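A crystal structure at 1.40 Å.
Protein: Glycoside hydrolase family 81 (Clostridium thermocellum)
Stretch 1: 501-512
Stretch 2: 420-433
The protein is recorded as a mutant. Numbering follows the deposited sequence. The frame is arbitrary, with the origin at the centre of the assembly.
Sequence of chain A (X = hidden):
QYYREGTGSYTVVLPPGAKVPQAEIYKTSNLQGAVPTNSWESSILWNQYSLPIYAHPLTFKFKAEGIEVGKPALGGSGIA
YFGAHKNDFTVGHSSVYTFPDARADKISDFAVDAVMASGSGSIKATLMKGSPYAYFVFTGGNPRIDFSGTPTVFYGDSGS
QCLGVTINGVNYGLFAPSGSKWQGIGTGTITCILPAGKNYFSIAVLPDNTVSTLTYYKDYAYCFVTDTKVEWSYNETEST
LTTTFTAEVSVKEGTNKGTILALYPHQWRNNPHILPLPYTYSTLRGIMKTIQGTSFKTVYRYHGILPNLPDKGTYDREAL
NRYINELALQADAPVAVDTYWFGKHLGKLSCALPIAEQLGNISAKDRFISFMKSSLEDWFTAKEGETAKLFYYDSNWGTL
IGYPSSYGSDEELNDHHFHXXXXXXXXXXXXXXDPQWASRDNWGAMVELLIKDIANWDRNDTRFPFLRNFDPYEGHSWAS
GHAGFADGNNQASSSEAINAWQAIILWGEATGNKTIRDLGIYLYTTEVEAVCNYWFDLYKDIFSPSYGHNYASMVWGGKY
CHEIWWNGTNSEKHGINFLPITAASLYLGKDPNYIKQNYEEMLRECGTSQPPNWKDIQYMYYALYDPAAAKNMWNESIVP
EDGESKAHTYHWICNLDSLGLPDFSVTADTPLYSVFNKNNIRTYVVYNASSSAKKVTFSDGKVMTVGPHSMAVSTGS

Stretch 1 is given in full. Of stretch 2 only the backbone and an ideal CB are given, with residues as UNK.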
# COMPACT_ATOMS: atom_id res chain seq x y z
N TRP A 501 9.21 1.28 2.99
CA TRP A 501 8.80 2.27 3.96
C TRP A 501 9.75 2.39 5.12
O TRP A 501 10.12 3.51 5.52
CB TRP A 501 7.37 2.02 4.43
CG TRP A 501 6.34 1.87 3.36
CD1 TRP A 501 5.20 1.17 3.49
CD2 TRP A 501 6.35 2.36 1.99
NE1 TRP A 501 4.46 1.24 2.34
CE2 TRP A 501 5.14 1.94 1.39
CE3 TRP A 501 7.25 3.10 1.21
CZ2 TRP A 501 4.81 2.24 0.07
CZ3 TRP A 501 6.91 3.40 -0.11
CH2 TRP A 501 5.70 2.99 -0.66
N GLN A 502 10.22 1.25 5.63
CA GLN A 502 11.25 1.29 6.69
C GLN A 502 12.52 1.96 6.22
O GLN A 502 13.16 2.69 6.97
CB GLN A 502 11.48 -0.08 7.33
CG GLN A 502 12.18 -1.12 6.44
CD GLN A 502 13.68 -1.11 6.56
OE1 GLN A 502 14.24 -0.77 7.60
NE2 GLN A 502 14.33 -1.55 5.49
N ALA A 503 12.90 1.69 4.98
CA ALA A 503 14.09 2.34 4.43
C ALA A 503 13.93 3.86 4.39
O ALA A 503 14.89 4.58 4.63
CB ALA A 503 14.40 1.81 3.04
N ILE A 504 12.72 4.34 4.04
CA ILE A 504 12.44 5.78 4.05
C ILE A 504 12.57 6.37 5.46
O ILE A 504 13.14 7.46 5.65
CB ILE A 504 11.07 6.06 3.41
CG1 ILE A 504 11.13 5.77 1.91
CG2 ILE A 504 10.68 7.51 3.61
CD1 ILE A 504 9.80 5.89 1.20
N ILE A 505 12.07 5.65 6.46
CA ILE A 505 12.24 6.10 7.85
C ILE A 505 13.73 6.28 8.17
O ILE A 505 14.18 7.32 8.68
CB ILE A 505 11.63 5.12 8.87
CG1 ILE A 505 10.11 4.99 8.67
CG2 ILE A 505 11.94 5.54 10.30
CD1 ILE A 505 9.45 3.95 9.55
N LEU A 506 14.51 5.23 7.85
CA LEU A 506 15.94 5.27 8.15
C LEU A 506 16.65 6.37 7.39
O LEU A 506 17.49 7.06 7.97
CB LEU A 506 16.60 3.93 7.86
CG LEU A 506 16.20 2.70 8.66
CD1 LEU A 506 16.93 1.44 8.18
CD2 LEU A 506 16.41 2.94 10.16
N TRP A 507 16.33 6.54 6.11
CA TRP A 507 16.94 7.61 5.34
C TRP A 507 16.64 8.99 5.91
O TRP A 507 17.52 9.82 6.07
CB TRP A 507 16.45 7.54 3.88
CG TRP A 507 16.98 8.65 3.05
CD1 TRP A 507 16.35 9.82 2.75
CD2 TRP A 507 18.27 8.73 2.44
NE1 TRP A 507 17.17 10.63 2.00
CE2 TRP A 507 18.36 9.99 1.81
CE3 TRP A 507 19.38 7.87 2.38
CZ2 TRP A 507 19.48 10.40 1.08
CZ3 TRP A 507 20.49 8.28 1.68
CH2 TRP A 507 20.53 9.53 1.04
N GLY A 508 15.38 9.23 6.22
CA GLY A 508 14.99 10.50 6.77
C GLY A 508 15.65 10.80 8.10
O GLY A 508 16.17 11.88 8.31
N GLU A 509 15.68 9.82 8.98
CA GLU A 509 16.32 10.05 10.25
C GLU A 509 17.84 10.20 10.09
O GLU A 509 18.43 11.07 10.71
CB GLU A 509 15.99 8.91 11.22
CG GLU A 509 16.51 9.10 12.63
CD GLU A 509 15.92 10.26 13.40
OE1 GLU A 509 14.96 10.95 12.95
OE2 GLU A 509 16.44 10.52 14.48
N ALA A 510 18.45 9.39 9.23
CA ALA A 510 19.91 9.47 9.03
C ALA A 510 20.35 10.81 8.47
O ALA A 510 21.44 11.29 8.77
CB ALA A 510 20.38 8.38 8.10
N THR A 511 19.51 11.41 7.62
CA THR A 511 19.85 12.67 6.96
C THR A 511 19.28 13.88 7.66
O THR A 511 19.47 15.01 7.20
CB THR A 511 19.43 12.65 5.48
OG1 THR A 511 18.02 12.48 5.39
CG2 THR A 511 20.14 11.53 4.70
N GLY A 512 18.60 13.69 8.79
CA GLY A 512 17.98 14.80 9.52
C GLY A 512 16.82 15.48 8.83
O GLY A 512 16.59 16.67 9.04
N UNK A 420 12.66 -0.55 -5.67
CA UNK A 420 13.43 0.57 -5.17
C UNK A 420 13.60 0.54 -3.65
O UNK A 420 14.53 1.14 -3.14
CB UNK A 420 12.76 1.88 -5.59
N UNK A 421 12.72 -0.13 -2.93
CA UNK A 421 12.87 -0.25 -1.49
C UNK A 421 14.22 -0.83 -1.09
O UNK A 421 14.82 -0.39 -0.11
CB UNK A 421 11.75 -1.12 -0.92
N UNK A 422 14.70 -1.81 -1.86
CA UNK A 422 16.01 -2.39 -1.60
C UNK A 422 17.14 -1.38 -1.82
O UNK A 422 18.11 -1.34 -1.05
CB UNK A 422 16.22 -3.61 -2.49
N UNK A 423 17.05 -0.59 -2.89
CA UNK A 423 18.05 0.46 -3.17
C UNK A 423 18.05 1.49 -2.04
O UNK A 423 19.11 1.94 -1.57
CB UNK A 423 17.77 1.14 -4.51
N UNK A 424 16.85 1.86 -1.57
CA UNK A 424 16.71 2.82 -0.50
C UNK A 424 17.26 2.29 0.81
O UNK A 424 17.85 3.04 1.59
CB UNK A 424 15.24 3.21 -0.33
N UNK A 425 17.07 0.99 1.06
CA UNK A 425 17.61 0.38 2.27
C UNK A 425 19.16 0.51 2.28
O UNK A 425 19.75 0.96 3.27
CB UNK A 425 17.19 -1.09 2.36
N UNK A 426 19.78 0.15 1.16
CA UNK A 426 21.23 0.25 1.06
C UNK A 426 21.68 1.69 1.23
O UNK A 426 22.66 1.96 1.92
CB UNK A 426 21.72 -0.30 -0.28
N UNK A 427 20.99 2.62 0.59
CA UNK A 427 21.35 4.03 0.71
C UNK A 427 21.24 4.52 2.14
O UNK A 427 22.07 5.29 2.60
CB UNK A 427 20.46 4.88 -0.20
N UNK A 428 20.18 4.11 2.83
CA UNK A 428 19.99 4.46 4.23
C UNK A 428 21.10 3.92 5.12
O UNK A 428 21.58 4.64 6.03
CB UNK A 428 18.64 3.94 4.72
N UNK A 429 21.48 2.65 4.91
CA UNK A 429 22.58 2.10 5.71
C UNK A 429 23.88 2.88 5.45
O UNK A 429 24.64 3.12 6.40
CB UNK A 429 22.78 0.62 5.39
N UNK A 430 24.13 3.29 4.21
CA UNK A 430 25.28 4.14 3.95
C UNK A 430 25.12 5.48 4.67
O UNK A 430 26.07 5.96 5.32
CB UNK A 430 25.46 4.36 2.45
N UNK A 431 23.94 6.09 4.58
CA UNK A 431 23.70 7.39 5.24
C UNK A 431 23.94 7.42 6.74
O UNK A 431 24.43 8.41 7.28
CB UNK A 431 22.26 7.83 4.98
N UNK A 432 23.62 6.31 7.41
CA UNK A 432 23.83 6.18 8.85
C UNK A 432 25.32 6.19 9.21
O UNK A 432 25.68 6.53 10.33
CB UNK A 432 23.18 4.89 9.36
N UNK A 433 26.16 5.85 8.24
CA UNK A 433 27.61 5.74 8.41
C UNK A 433 28.40 6.86 7.77
O UNK A 433 29.56 7.07 8.12
CB UNK A 433 28.09 4.41 7.84

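Stretch 2 and nearly all of stretch 1 are helical and run in nearly the same direction, their axes crossing at 26° and approaching to 8.2 Å, a spacing that favours small side chains where the backbones are nearest.

Position 420 has an ideal CB with nothing of stretch 1 within 5.5 Å, so its identity is unconstrained here; it is Tyr 420. At 421 the CB points sideways, 5.2 Å from Trp 501 N. Small or medium residues would fit, and phi/psi of -55/-39 does not demand glycine, yet Gly 421 is deposited; its O lies 3.9 Å from Ala 503 CB. Positions 422 and 423 point away, and stretch 1 sets no preference beyond what a helix tolerates; they are Tyr 422 and Phe 423.

Position 424 points toward stretch 1, its ideal CB 3.7 Å from Ala 503 CB, with the aliphatic Ile 504 beyond. Leucine, isoleucine, valine or methionine would suit. Leu 424 (chi1 m, chi2 t) brings CD1 to 4.1 Å from Ile 504 CG1.

At 425 the CB points sideways, 4.3 Å from Gln 502 NE2 and 4.1 Å from Ala 503 CB; a polar or flat side chain is plausible. His 425 places one ring face under Gln 502 NE2, which is 3.6 Å from His 425 CG. Position 426 points away, and stretch 1 again sets no preference; it is Ala 426.

The ideal CB of 427 points toward stretch 1 and already lies 3.9 Å from Trp 507 CZ3, which favours a small residue. Ala 427 is found, its O 3.5 Å from Trp 507 CZ3 at the ring edge.

At 428 the ideal CB is 3.7 Å from both Leu 506 CB and Trp 507 N and 3.8 Å from Ala 503 O, with CA only 4.5 Å from Trp 507 CA. Alanine or glycine is expected. Ala 428 packs its methyl against Leu 506 CB.

Position 429 points away, allowing long polar chains. Gln 429 curls back, NE2 donating to His 425 NE2 at 3.1 Å. Position 430 points sideways without contact, so stretch 1 sets no preference; it is Ile 430.

At 431 the CB points toward stretch 1, 3.7 Å from Ala 510 CB and 3.8 Å from Trp 507 CZ3, so a small apolar residue fits. Ala 431 does so, and a water donates to Ala 431 O and Ala 510 O, each 2.8 Å from the water oxygen.

Position 432 starts sideways, 4.6 Å from Ala 510 CB, leaving room for a longer aliphatic chain. Leu 432 brings CD2 to 3.6 Å from Ala 510 CB. Position 433 is out of reach and equally unconstrained; it is Arg 433.

Stretch 2 420-433: YGYFLHAAAQIALR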
# COMPACT_ATOMS: atom_id res chain seq x y z
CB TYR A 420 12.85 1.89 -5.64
CG TYR A 420 12.79 2.08 -7.15
CD1 TYR A 420 13.39 1.21 -8.03
CD2 TYR A 420 12.07 3.14 -7.68
CE1 TYR A 420 13.30 1.38 -9.40
CE2 TYR A 420 11.96 3.32 -9.02
CZ TYR A 420 12.55 2.43 -9.89
OH TYR A 420 12.45 2.57 -11.25
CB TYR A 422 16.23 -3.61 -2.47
CG TYR A 422 15.38 -4.81 -2.13
CD1 TYR A 422 15.60 -5.54 -0.97
CD2 TYR A 422 14.37 -5.26 -2.98
CE1 TYR A 422 14.84 -6.66 -0.67
CE2 TYR A 422 13.60 -6.39 -2.68
CZ TYR A 422 13.83 -7.08 -1.51
OH TYR A 422 13.08 -8.19 -1.18
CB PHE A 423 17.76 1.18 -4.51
CG PHE A 423 18.12 0.41 -5.74
CD1 PHE A 423 17.40 -0.73 -6.12
CD2 PHE A 423 19.16 0.82 -6.56
CE1 PHE A 423 17.74 -1.44 -7.26
CE2 PHE A 423 19.50 0.12 -7.70
CZ PHE A 423 18.80 -1.04 -8.05
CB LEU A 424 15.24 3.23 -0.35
CG LEU A 424 14.66 4.00 -1.55
CD1 LEU A 424 13.17 4.21 -1.31
CD2 LEU A 424 15.39 5.30 -1.80
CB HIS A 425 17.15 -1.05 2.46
CG HIS A 425 17.53 -1.61 3.79
ND1 HIS A 425 17.47 -2.95 4.06
CD2 HIS A 425 17.96 -1.01 4.93
CE1 HIS A 425 17.85 -3.16 5.31
NE2 HIS A 425 18.17 -2.01 5.85
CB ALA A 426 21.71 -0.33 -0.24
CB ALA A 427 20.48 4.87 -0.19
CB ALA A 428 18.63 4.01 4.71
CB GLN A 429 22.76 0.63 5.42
CG GLN A 429 21.62 -0.29 5.86
CD GLN A 429 21.36 -0.28 7.35
OE1 GLN A 429 22.19 0.17 8.14
NE2 GLN A 429 20.20 -0.77 7.77
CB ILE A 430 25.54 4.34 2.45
CG1 ILE A 430 25.88 3.02 1.79
CG2 ILE A 430 26.65 5.36 2.22
CD1 ILE A 430 25.79 3.05 0.31
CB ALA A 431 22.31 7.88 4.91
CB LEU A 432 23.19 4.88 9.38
CG LEU A 432 21.67 4.91 9.39
CD1 LEU A 432 21.11 3.49 9.52
CD2 LEU A 432 21.15 5.81 10.51
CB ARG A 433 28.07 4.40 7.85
CG ARG A 433 27.51 3.21 8.61
CD ARG A 433 27.60 1.96 7.79
NE ARG A 433 27.23 0.79 8.59
CZ ARG A 433 25.98 0.39 8.84
NH1 ARG A 433 24.94 1.02 8.32
NH2 ARG A 433 25.74 -0.67 9.58
O HOH W 1 23.41 11.01 6.74
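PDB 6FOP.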